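Local coordinates for protein CalS10 (Micromonospora echinospora, PDB 6UK5) that binds S-adenosylmethionine and probably transfers its methyl group to an amino pentose during calicheamicin biosynthesis, at residues H78-A90 against G98-D110. Numbering follows the deposited sequence.
With SAM (S-adenosylmethionine), chain D.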
loop_
_atom_site.group_PDB
_atom_site.type_symbol
_atom_site.label_atom_id
_atom_site.label_comp_id
_atom_site.label_asym_id
_atom_site.label_seq_id
_atom_site.Cartn_x
_atom_site.Cartn_y
_atom_site.Cartn_z
ATOM N N HIS A 78 9.035 -36.706 -13.326
ATOM C CA HIS A 78 7.713 -36.771 -12.715
ATOM C C HIS A 78 7.713 -35.958 -11.431
ATOM O O HIS A 78 8.619 -36.086 -10.601
ATOM C CB HIS A 78 7.287 -38.214 -12.441
ATOM C CG HIS A 78 5.877 -38.338 -11.951
ATOM N ND1 HIS A 78 5.444 -39.402 -11.188
ATOM C CD2 HIS A 78 4.817 -37.502 -12.065
ATOM C CE1 HIS A 78 4.168 -39.236 -10.889
ATOM N NE2 HIS A 78 3.765 -38.088 -11.403
ATOM N N VAL A 79 6.688 -35.132 -11.277
ATOM C CA VAL A 79 6.553 -34.227 -10.146
ATOM C C VAL A 79 5.093 -34.218 -9.720
ATOM O O VAL A 79 4.192 -34.301 -10.562
ATOM C CB VAL A 79 7.048 -32.820 -10.547
ATOM C CG1 VAL A 79 6.495 -31.769 -9.636
ATOM C CG2 VAL A 79 8.574 -32.774 -10.560
ATOM N N GLU A 80 4.856 -34.122 -8.412
ATOM C CA GLU A 80 3.503 -34.090 -7.880
ATOM C C GLU A 80 3.432 -33.095 -6.731
ATOM O O GLU A 80 4.450 -32.604 -6.236
ATOM C CB GLU A 80 3.035 -35.473 -7.400
ATOM C CG GLU A 80 2.987 -36.542 -8.477
ATOM C CD GLU A 80 2.200 -37.765 -8.043
ATOM O OE1 GLU A 80 1.327 -37.631 -7.157
ATOM O OE2 GLU A 80 2.456 -38.861 -8.585
ATOM N N GLY A 81 2.203 -32.808 -6.301
ATOM C CA GLY A 81 1.982 -31.851 -5.239
ATOM C C GLY A 81 0.931 -32.342 -4.265
ATOM O O GLY A 81 0.073 -33.164 -4.595
ATOM N N LEU A 82 1.018 -31.815 -3.046
ATOM C CA LEU A 82 0.082 -32.130 -1.975
ATOM C C LEU A 82 -0.191 -30.839 -1.220
ATOM O O LEU A 82 0.746 -30.155 -0.798
ATOM C CB LEU A 82 0.662 -33.213 -1.056
ATOM C CG LEU A 82 -0.190 -33.917 0.007
ATOM C CD1 LEU A 82 -0.589 -32.965 1.120
ATOM C CD2 LEU A 82 -1.420 -34.577 -0.603
ATOM N N GLU A 83 -1.468 -30.502 -1.060
ATOM C CA GLU A 83 -1.859 -29.188 -0.566
ATOM C C GLU A 83 -3.236 -29.285 0.072
ATOM O O GLU A 83 -4.125 -29.952 -0.461
ATOM C CB GLU A 83 -1.858 -28.150 -1.695
ATOM C CG GLU A 83 -2.388 -26.783 -1.296
ATOM C CD GLU A 83 -1.608 -26.146 -0.169
ATOM O OE1 GLU A 83 -0.431 -26.512 0.036
ATOM O OE2 GLU A 83 -2.183 -25.281 0.519
ATOM N N LEU A 84 -3.403 -28.615 1.211
ATOM C CA LEU A 84 -4.663 -28.675 1.937
ATOM C C LEU A 84 -5.612 -27.545 1.559
ATOM O O LEU A 84 -6.819 -27.774 1.426
ATOM C CB LEU A 84 -4.410 -28.637 3.447
ATOM C CG LEU A 84 -5.665 -28.808 4.306
ATOM C CD1 LEU A 84 -6.221 -30.218 4.145
ATOM C CD2 LEU A 84 -5.382 -28.503 5.766
ATOM N N ALA A 85 -5.103 -26.330 1.389
ATOM C CA ALA A 85 -5.962 -25.202 1.050
ATOM C C ALA A 85 -6.350 -25.290 -0.420
ATOM O O ALA A 85 -5.473 -25.197 -1.287
ATOM C CB ALA A 85 -5.254 -23.883 1.335
ATOM N N PRO A 86 -7.635 -25.457 -0.751
ATOM C CA PRO A 86 -7.998 -25.628 -2.166
ATOM C C PRO A 86 -7.848 -24.365 -2.986
ATOM O O PRO A 86 -7.672 -24.457 -4.208
ATOM C CB PRO A 86 -9.461 -26.089 -2.115
ATOM C CG PRO A 86 -9.965 -25.716 -0.765
ATOM C CD PRO A 86 -8.804 -25.488 0.149
ATOM N N ALA A 87 -7.900 -23.188 -2.360
ATOM C CA ALA A 87 -7.660 -21.958 -3.104
ATOM C C ALA A 87 -6.235 -21.912 -3.633
ATOM O O ALA A 87 -6.000 -21.478 -4.765
ATOM C CB ALA A 87 -7.946 -20.742 -2.226
ATOM N N MET A 88 -5.268 -22.366 -2.833
ATOM C CA MET A 88 -3.893 -22.386 -3.315
ATOM C C MET A 88 -3.695 -23.516 -4.316
ATOM O O MET A 88 -3.010 -23.343 -5.331
ATOM C CB MET A 88 -2.919 -22.542 -2.143
ATOM C CG MET A 88 -3.156 -21.559 -1.005
ATOM S SD MET A 88 -2.621 -19.873 -1.368
ATOM C CE MET A 88 -0.983 -19.798 -0.657
ATOM N N LEU A 89 -4.294 -24.679 -4.049
ATOM C CA LEU A 89 -4.238 -25.793 -4.988
ATOM C C LEU A 89 -4.957 -25.486 -6.295
ATOM O O LEU A 89 -4.633 -26.093 -7.322
ATOM C CB LEU A 89 -4.809 -27.051 -4.334
ATOM C CG LEU A 89 -4.688 -28.334 -5.153
ATOM C CD1 LEU A 89 -3.245 -28.791 -5.202
ATOM C CD2 LEU A 89 -5.554 -29.417 -4.534
ATOM N N ALA A 90 -5.923 -24.565 -6.288
ATOM C CA ALA A 90 -6.568 -24.166 -7.534
ATOM C C ALA A 90 -5.567 -23.482 -8.456
ATOM O O ALA A 90 -5.315 -23.938 -9.577
ATOM C CB ALA A 90 -7.754 -23.246 -7.239
ATOM N N GLY A 98 -0.470 -30.123 -16.540
ATOM C CA GLY A 98 -0.347 -31.568 -16.618
ATOM C C GLY A 98 0.309 -32.256 -15.439
ATOM O O GLY A 98 0.974 -33.282 -15.615
ATOM N N VAL A 99 0.128 -31.722 -14.235
ATOM C CA VAL A 99 0.839 -32.185 -13.047
ATOM C C VAL A 99 -0.199 -32.730 -12.078
ATOM O O VAL A 99 -1.131 -32.013 -11.696
ATOM C CB VAL A 99 1.662 -31.061 -12.401
ATOM C CG1 VAL A 99 2.445 -31.586 -11.203
ATOM C CG2 VAL A 99 2.585 -30.435 -13.430
ATOM N N ARG A 100 -0.038 -33.990 -11.677
ATOM C CA ARG A 100 -0.946 -34.581 -10.702
ATOM C C ARG A 100 -0.777 -33.862 -9.370
ATOM O O ARG A 100 0.285 -33.933 -8.743
ATOM C CB ARG A 100 -0.685 -36.078 -10.548
ATOM C CG ARG A 100 -1.711 -36.773 -9.651
ATOM C CD ARG A 100 -3.112 -36.757 -10.266
ATOM N NE ARG A 100 -4.130 -37.288 -9.359
ATOM C CZ ARG A 100 -5.063 -36.549 -8.754
ATOM N NH1 ARG A 100 -5.131 -35.238 -8.953
ATOM N NH2 ARG A 100 -5.943 -37.128 -7.949
ATOM N N LEU A 101 -1.827 -33.168 -8.946
ATOM C CA LEU A 101 -1.870 -32.466 -7.673
ATOM C C LEU A 101 -2.955 -33.095 -6.812
ATOM O O LEU A 101 -4.027 -33.452 -7.311
ATOM C CB LEU A 101 -2.151 -30.976 -7.876
ATOM C CG LEU A 101 -1.143 -30.229 -8.751
ATOM C CD1 LEU A 101 -1.442 -28.741 -8.782
ATOM C CD2 LEU A 101 0.280 -30.455 -8.261
ATOM N N HIS A 102 -2.674 -33.219 -5.519
ATOM C CA HIS A 102 -3.565 -33.888 -4.586
ATOM C C HIS A 102 -3.989 -32.937 -3.480
ATOM O O HIS A 102 -3.165 -32.197 -2.934
ATOM C CB HIS A 102 -2.888 -35.115 -3.968
ATOM C CG HIS A 102 -2.299 -36.049 -4.976
ATOM N ND1 HIS A 102 -2.965 -37.165 -5.436
ATOM C CD2 HIS A 102 -1.106 -36.033 -5.616
ATOM C CE1 HIS A 102 -2.207 -37.795 -6.315
ATOM N NE2 HIS A 102 -1.073 -37.129 -6.441
ATOM N N ALA A 103 -5.277 -32.958 -3.160
ATOM C CA ALA A 103 -5.758 -32.302 -1.955
ATOM C C ALA A 103 -5.528 -33.252 -0.789
ATOM O O ALA A 103 -5.922 -34.420 -0.846
ATOM C CB ALA A 103 -7.238 -31.948 -2.074
ATOM N N GLY A 104 -4.888 -32.760 0.262
ATOM C CA GLY A 104 -4.546 -33.650 1.355
ATOM C C GLY A 104 -4.029 -32.886 2.548
ATOM O O GLY A 104 -3.747 -31.686 2.480
ATOM N N ASP A 105 -3.913 -33.615 3.652
ATOM C CA ASP A 105 -3.335 -33.109 4.884
ATOM C C ASP A 105 -1.948 -33.699 5.079
ATOM O O ASP A 105 -1.759 -34.916 4.981
ATOM C CB ASP A 105 -4.224 -33.437 6.084
ATOM C CG ASP A 105 -3.880 -32.607 7.306
ATOM O OD1 ASP A 105 -2.674 -32.445 7.593
ATOM O OD2 ASP A 105 -4.813 -32.111 7.973
ATOM N N MET A 106 -0.985 -32.822 5.349
ATOM C CA MET A 106 0.384 -33.244 5.599
ATOM C C MET A 106 0.467 -34.312 6.680
ATOM O O MET A 106 1.317 -35.207 6.605
ATOM C CB MET A 106 1.183 -32.011 6.019
ATOM C CG MET A 106 2.676 -32.141 5.997
ATOM S SD MET A 106 3.497 -30.600 6.491
ATOM C CE MET A 106 2.145 -29.451 6.766
ATOM N N ARG A 107 -0.411 -34.246 7.684
ATOM C CA ARG A 107 -0.355 -35.167 8.813
ATOM C C ARG A 107 -0.899 -36.563 8.508
ATOM O O ARG A 107 -0.661 -37.479 9.302
ATOM C CB ARG A 107 -1.109 -34.569 10.010
ATOM C CG ARG A 107 -0.681 -33.142 10.376
ATOM C CD ARG A 107 -1.745 -32.385 11.181
ATOM N NE ARG A 107 -2.792 -31.777 10.363
ATOM C CZ ARG A 107 -3.621 -30.828 10.796
ATOM N NH1 ARG A 107 -3.532 -30.378 12.042
ATOM N NH2 ARG A 107 -4.546 -30.331 9.984
ATOM N N THR A 108 -1.621 -36.753 7.401
ATOM C CA THR A 108 -2.362 -37.996 7.183
ATOM C C THR A 108 -2.365 -38.528 5.756
ATOM O O THR A 108 -2.882 -39.631 5.553
ATOM C CB THR A 108 -3.823 -37.855 7.649
ATOM O OG1 THR A 108 -4.421 -36.695 7.051
ATOM C CG2 THR A 108 -3.920 -37.819 9.168
ATOM N N PHE A 109 -1.845 -37.809 4.767
ATOM C CA PHE A 109 -2.108 -38.186 3.387
ATOM C C PHE A 109 -1.531 -39.568 3.083
ATOM O O PHE A 109 -0.619 -40.058 3.756
ATOM C CB PHE A 109 -1.514 -37.158 2.420
ATOM C CG PHE A 109 -0.009 -37.179 2.352
ATOM C CD1 PHE A 109 0.760 -36.734 3.414
ATOM C CD2 PHE A 109 0.635 -37.623 1.207
ATOM C CE1 PHE A 109 2.144 -36.750 3.343
ATOM C CE2 PHE A 109 2.014 -37.635 1.130
ATOM C CZ PHE A 109 2.769 -37.200 2.199
ATOM N N ASP A 110 -2.089 -40.198 2.053
ATOM C CA ASP A 110 -1.583 -41.470 1.548
ATOM C C ASP A 110 -1.861 -41.513 0.056
ATOM O O ASP A 110 -3.022 -41.438 -0.360
ATOM C CB ASP A 110 -2.236 -42.660 2.252
ATOM C CG ASP A 110 -1.610 -43.981 1.863
ATOM O OD1 ASP A 110 -0.932 -44.040 0.815
ATOM O OD2 ASP A 110 -1.795 -44.962 2.610
HETATM N N SAM D . 5.719 -24.430 -0.870
HETATM C CA SAM D . 4.852 -23.314 -0.662
HETATM C C SAM D . 5.451 -21.989 -1.226
HETATM O O SAM D . 6.653 -21.727 -0.971
HETATM O OXT SAM D . 4.672 -21.277 -1.891
HETATM C CB SAM D . 4.551 -23.159 0.835
HETATM C CG SAM D . 3.277 -22.342 0.971
HETATM S SD SAM D . 3.291 -21.719 2.667
HETATM C CE SAM D . 2.181 -20.329 2.516
HETATM C "C5'" SAM D . 2.272 -22.868 3.669
HETATM C "C4'" SAM D . 1.291 -23.800 2.946
HETATM O "O4'" SAM D . 1.074 -24.963 3.763
HETATM C "C3'" SAM D . -0.088 -23.189 2.678
HETATM O "O3'" SAM D . -0.284 -22.976 1.282
HETATM C "C2'" SAM D . -1.089 -24.231 3.214
HETATM O "O2'" SAM D . -2.105 -24.529 2.262
HETATM C "C1'" SAM D . -0.216 -25.455 3.490
HETATM N N9 SAM D . -0.644 -26.260 4.627
HETATM C C8 SAM D . -0.780 -25.861 5.933
HETATM N N7 SAM D . -1.105 -26.826 6.756
HETATM C C5 SAM D . -1.184 -27.942 5.941
HETATM C C6 SAM D . -1.466 -29.296 6.206
HETATM N N6 SAM D . -1.786 -29.766 7.415
HETATM N N1 SAM D . -1.422 -30.163 5.171
HETATM C C2 SAM D . -1.124 -29.696 3.955
HETATM N N3 SAM D . -0.853 -28.443 3.582
HETATM C C4 SAM D . -0.898 -27.612 4.626
HETATM O O HOH W 1 2.138 -35.129 -11.759
#
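Leu82 and Phe109 meet at the apolar centre, the leucine's CG lying over one face of the ring, 4.3 Å from its centroid, in a CH-pi contact. A chi1 of -169°, which swings CG away from the backbone N, sets Leu82 over the ring; from there CD2 rests against CB of His102, while CD1 reaches the backbone of Gly104, a residue where a CB would run into CD2. On the other face of the sheet, Leu89 of helix 86-95 packs with its CD1 3.6 Å from CB of Leu101 and its CD2 against Ala103. Between these layers strands 78-83 and 101-103 run parallel, Gly81 beside Leu101; the amide of His102 donates to O of Gly81, that of Glu83 to O of His102, and that of Gly104 to O of Glu83. Farther out, NE2 of His102 donates to OE1 of Glu80 at 2.6 Å, approaching nearly along the C-O axis, with OE1 lying 16° out of the imidazole plane. At the C-terminal ends of the strands the polar edge belongs to S-adenosylmethionine. Glu83 directs OE2 to the ribose, accepting from O3' at 3.1 Å, while its OE1 accepts from the amide of Gly64. OD1 of Asp105 accepts from the adenine N6 at 2.8 Å. The amide N of Met106 donates to the adenine N1 at 2.7 Å. Arg107 holds the Asp105 carboxylate side-on, NE to OD1 and NH2 to OD2, and its amide adds an Asx turn at OD1. Were Asp105 an alanine, N6 would probably lose its acceptor and the guanidinium of Arg107 the carboxylate that fixes its rotation beside the adenine. Such a beta-alpha-beta unit, with an acidic residue ending one strand at the ribose and another beyond the next at the adenine, is the cofactor-binding hallmark of Rossmann-like methyltransferases.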